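Long-range contact in endosialidase (Enterobacteria phage phi92, PDB 4HIZ), which probably cleaves polysialic acid, acting as an endosialidase on alpha-2,8- and alpha-2,9-linked sialic acid polymers: residues Asp406-Gly412 and Phe437-Val443. Coordinates in Å, arbitrary orientation, origin at the centre of the assembly. Residues are numbered along the deposited sequence.
Sequences DYLYIFG and FMCKINV
Two neighbouring antiparallel strands of one sheet in the catalytic beta-propeller domain, 407-412 and 437-442, are paired here, flanked by strands 401-404 and 456-460. Their axes approach to 4.4 Å, with N-to-C directions 160° apart. L408-I441, I410-C439 and G412-F437 are the hydrogen-bonded pairs (CA-CA 5.2-5.4 Å); Y407-N442, Y409-K440 and F411-M438 are the non-hydrogen-bonded ones (4.4-4.7 Å). Each hydrogen-bonded pair carries two N-H...O bonds of 2.8-3.0 Å, such as L408 N to I441 O at 2.8 Å and I441 N to L408 O at 2.9 Å; V443 N to D406 O (2.9 Å) adds one more beyond the last pair.

K440 and Y407 lose the most area to the contact, 90 and 77 Å². With all four chi angles t, the extended K440 chain passes between two tyrosines, Y407 (chi1 m) and Y409 (chi1 m). Its CE lies 3.7 Å from the Y407 ring centroid, 15° off the normal, a CH-pi contact; NZ, 4.7 Å from that centroid and 17° off the normal, makes a cation-pi interaction. K440 CG lies over a face of the Y409 ring.

On the same face M438 (chi1 t) sets CG 3.8 Å from the F411 ring centroid, while its SD makes Met-aromatic contacts with F411 and the Y409 edge; F411 also stacks on Y486 of strand 483-490. The other face carries apolar L408, I410, C439 and I441, with L408 CG 3.6 Å from V443 CG1.

At the exposed end one water bridges D406 OD2 and N442 ND2, another Y407 OH and N442 ND2, whereas N442 OD1 bonds to S444. K440 NZ donates to Y409 OH at 3.0 Å.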
loop_
_atom_site.group_PDB
_atom_site.type_symbol
_atom_site.label_atom_id
_atom_site.label_comp_id
_atom_site.label_asym_id
_atom_site.label_seq_id
_atom_site.Cartn_x
_atom_site.Cartn_y
_atom_site.Cartn_z
ATOM N N ASP A 406 19.656 -5.676 -37.589
ATOM C CA ASP A 406 21.086 -5.718 -37.831
ATOM C C ASP A 406 21.919 -5.258 -36.634
ATOM O O ASP A 406 23.149 -5.325 -36.684
ATOM C CB ASP A 406 21.440 -4.824 -39.021
ATOM C CG ASP A 406 20.989 -5.399 -40.370
ATOM O OD1 ASP A 406 20.688 -6.613 -40.475
ATOM O OD2 ASP A 406 20.970 -4.618 -41.348
ATOM N N TYR A 407 21.262 -4.783 -35.580
ATOM C CA TYR A 407 21.968 -4.083 -34.512
ATOM C C TYR A 407 21.914 -4.757 -33.164
ATOM O O TYR A 407 20.906 -5.347 -32.785
ATOM C CB TYR A 407 21.344 -2.684 -34.323
ATOM C CG TYR A 407 21.517 -1.822 -35.533
ATOM C CD1 TYR A 407 22.656 -1.031 -35.694
ATOM C CD2 TYR A 407 20.531 -1.777 -36.520
ATOM C CE1 TYR A 407 22.809 -0.214 -36.814
ATOM C CE2 TYR A 407 20.673 -0.973 -37.639
ATOM C CZ TYR A 407 21.815 -0.210 -37.789
ATOM O OH TYR A 407 21.931 0.577 -38.914
ATOM N N LEU A 408 22.992 -4.610 -32.410
ATOM C CA LEU A 408 22.948 -4.881 -30.982
ATOM C C LEU A 408 22.677 -3.563 -30.288
ATOM O O LEU A 408 23.376 -2.565 -30.542
ATOM C CB LEU A 408 24.311 -5.400 -30.481
ATOM C CG LEU A 408 24.776 -6.738 -31.095
ATOM C CD1 LEU A 408 26.006 -7.227 -30.345
ATOM C CD2 LEU A 408 23.677 -7.783 -31.016
ATOM N N TYR A 409 21.682 -3.559 -29.408
ATOM C CA TYR A 409 21.426 -2.415 -28.507
ATOM C C TYR A 409 22.072 -2.779 -27.178
ATOM O O TYR A 409 21.633 -3.734 -26.509
ATOM C CB TYR A 409 19.928 -2.207 -28.303
ATOM C CG TYR A 409 19.200 -1.578 -29.449
ATOM C CD1 TYR A 409 18.866 -2.311 -30.574
ATOM C CD2 TYR A 409 18.780 -0.259 -29.382
ATOM C CE1 TYR A 409 18.160 -1.726 -31.604
ATOM C CE2 TYR A 409 18.084 0.315 -30.402
ATOM C CZ TYR A 409 17.769 -0.422 -31.509
ATOM O OH TYR A 409 17.061 0.153 -32.543
ATOM N N ILE A 410 23.135 -2.042 -26.819
ATOM C CA ILE A 410 23.991 -2.373 -25.679
ATOM C C ILE A 410 23.911 -1.258 -24.632
ATOM O O ILE A 410 24.049 -0.098 -24.999
ATOM C CB ILE A 410 25.465 -2.540 -26.130
ATOM C CG1 ILE A 410 25.535 -3.627 -27.214
ATOM C CG2 ILE A 410 26.340 -2.910 -24.929
ATOM C CD1 ILE A 410 26.926 -3.760 -27.858
ATOM N N PHE A 411 23.721 -1.633 -23.367
ATOM C CA PHE A 411 23.467 -0.673 -22.283
ATOM C C PHE A 411 24.508 -0.841 -21.190
ATOM O O PHE A 411 24.959 -1.950 -20.903
ATOM C CB PHE A 411 22.082 -0.926 -21.660
ATOM C CG PHE A 411 20.932 -0.650 -22.589
ATOM C CD1 PHE A 411 20.574 -1.583 -23.581
ATOM C CD2 PHE A 411 20.251 0.539 -22.521
ATOM C CE1 PHE A 411 19.520 -1.333 -24.439
ATOM C CE2 PHE A 411 19.155 0.800 -23.383
ATOM C CZ PHE A 411 18.784 -0.126 -24.335
ATOM N N GLY A 412 24.822 0.250 -20.507
ATOM C CA GLY A 412 25.651 0.186 -19.319
ATOM C C GLY A 412 25.374 1.428 -18.486
ATOM O O GLY A 412 24.761 2.387 -18.974
ATOM N N PHE A 437 24.046 4.714 -20.280
ATOM C CA PHE A 437 24.353 4.871 -21.691
ATOM C C PHE A 437 23.870 3.695 -22.523
ATOM O O PHE A 437 23.728 2.591 -22.042
ATOM C CB PHE A 437 25.872 4.911 -21.894
ATOM C CG PHE A 437 26.547 6.098 -21.254
ATOM C CD1 PHE A 437 26.666 7.294 -21.959
ATOM C CD2 PHE A 437 27.098 5.993 -19.959
ATOM C CE1 PHE A 437 27.312 8.404 -21.392
ATOM C CE2 PHE A 437 27.733 7.120 -19.361
ATOM C CZ PHE A 437 27.859 8.304 -20.092
ATOM N N MET A 438 23.633 3.963 -23.790
ATOM C CA MET A 438 23.240 2.939 -24.748
ATOM C C MET A 438 24.052 3.195 -26.006
ATOM O O MET A 438 24.245 4.336 -26.415
ATOM C CB MET A 438 21.742 3.062 -25.058
ATOM C CG MET A 438 21.242 1.981 -26.051
ATOM S SD MET A 438 19.520 2.315 -26.527
ATOM C CE MET A 438 19.680 3.674 -27.705
ATOM N N CYS A 439 24.485 2.127 -26.669
ATOM C CA CYS A 439 24.993 2.270 -28.035
ATOM C C CYS A 439 24.294 1.255 -28.930
ATOM O O CYS A 439 23.640 0.305 -28.446
ATOM C CB CYS A 439 26.534 2.139 -28.120
ATOM S SG CYS A 439 27.199 0.502 -27.754
ATOM N N LYS A 440 24.393 1.494 -30.234
ATOM C CA LYS A 440 23.708 0.672 -31.217
ATOM C C LYS A 440 24.762 0.255 -32.250
ATOM O O LYS A 440 25.220 1.091 -33.043
ATOM C CB LYS A 440 22.582 1.514 -31.839
ATOM C CG LYS A 440 21.697 0.773 -32.806
ATOM C CD LYS A 440 20.514 1.689 -33.223
ATOM C CE LYS A 440 19.689 1.041 -34.330
ATOM N NZ LYS A 440 18.436 1.787 -34.659
ATOM N N ILE A 441 25.146 -1.022 -32.229
ATOM C CA ILE A 441 26.253 -1.506 -33.068
ATOM C C ILE A 441 25.710 -2.394 -34.180
ATOM O O ILE A 441 25.008 -3.353 -33.897
ATOM C CB ILE A 441 27.279 -2.335 -32.239
ATOM C CG1 ILE A 441 27.805 -1.546 -31.033
ATOM C CG2 ILE A 441 28.456 -2.825 -33.139
ATOM C CD1 ILE A 441 28.322 -0.246 -31.393
ATOM N N ASN A 442 26.017 -2.058 -35.434
ATOM C CA ASN A 442 25.642 -2.896 -36.563
ATOM C C ASN A 442 26.556 -4.119 -36.583
ATOM O O ASN A 442 27.776 -3.996 -36.825
ATOM C CB ASN A 442 25.792 -2.122 -37.875
ATOM C CG ASN A 442 25.190 -2.867 -39.056
ATOM O OD1 ASN A 442 25.264 -4.106 -39.130
ATOM N ND2 ASN A 442 24.554 -2.123 -39.971
ATOM N N VAL A 443 25.990 -5.296 -36.311
ATOM C CA VAL A 443 26.794 -6.524 -36.354
ATOM C C VAL A 443 26.496 -7.343 -37.606
ATOM O O VAL A 443 27.129 -8.380 -37.803
ATOM C CB VAL A 443 26.643 -7.372 -35.071
ATOM C CG1 VAL A 443 27.172 -6.582 -33.827
ATOM C CG2 VAL A 443 25.182 -7.782 -34.871
HETATM O O HOH W 1 23.728 -3.650 -42.578
HETATM O O HOH W 2 24.697 0.938 -39.582
#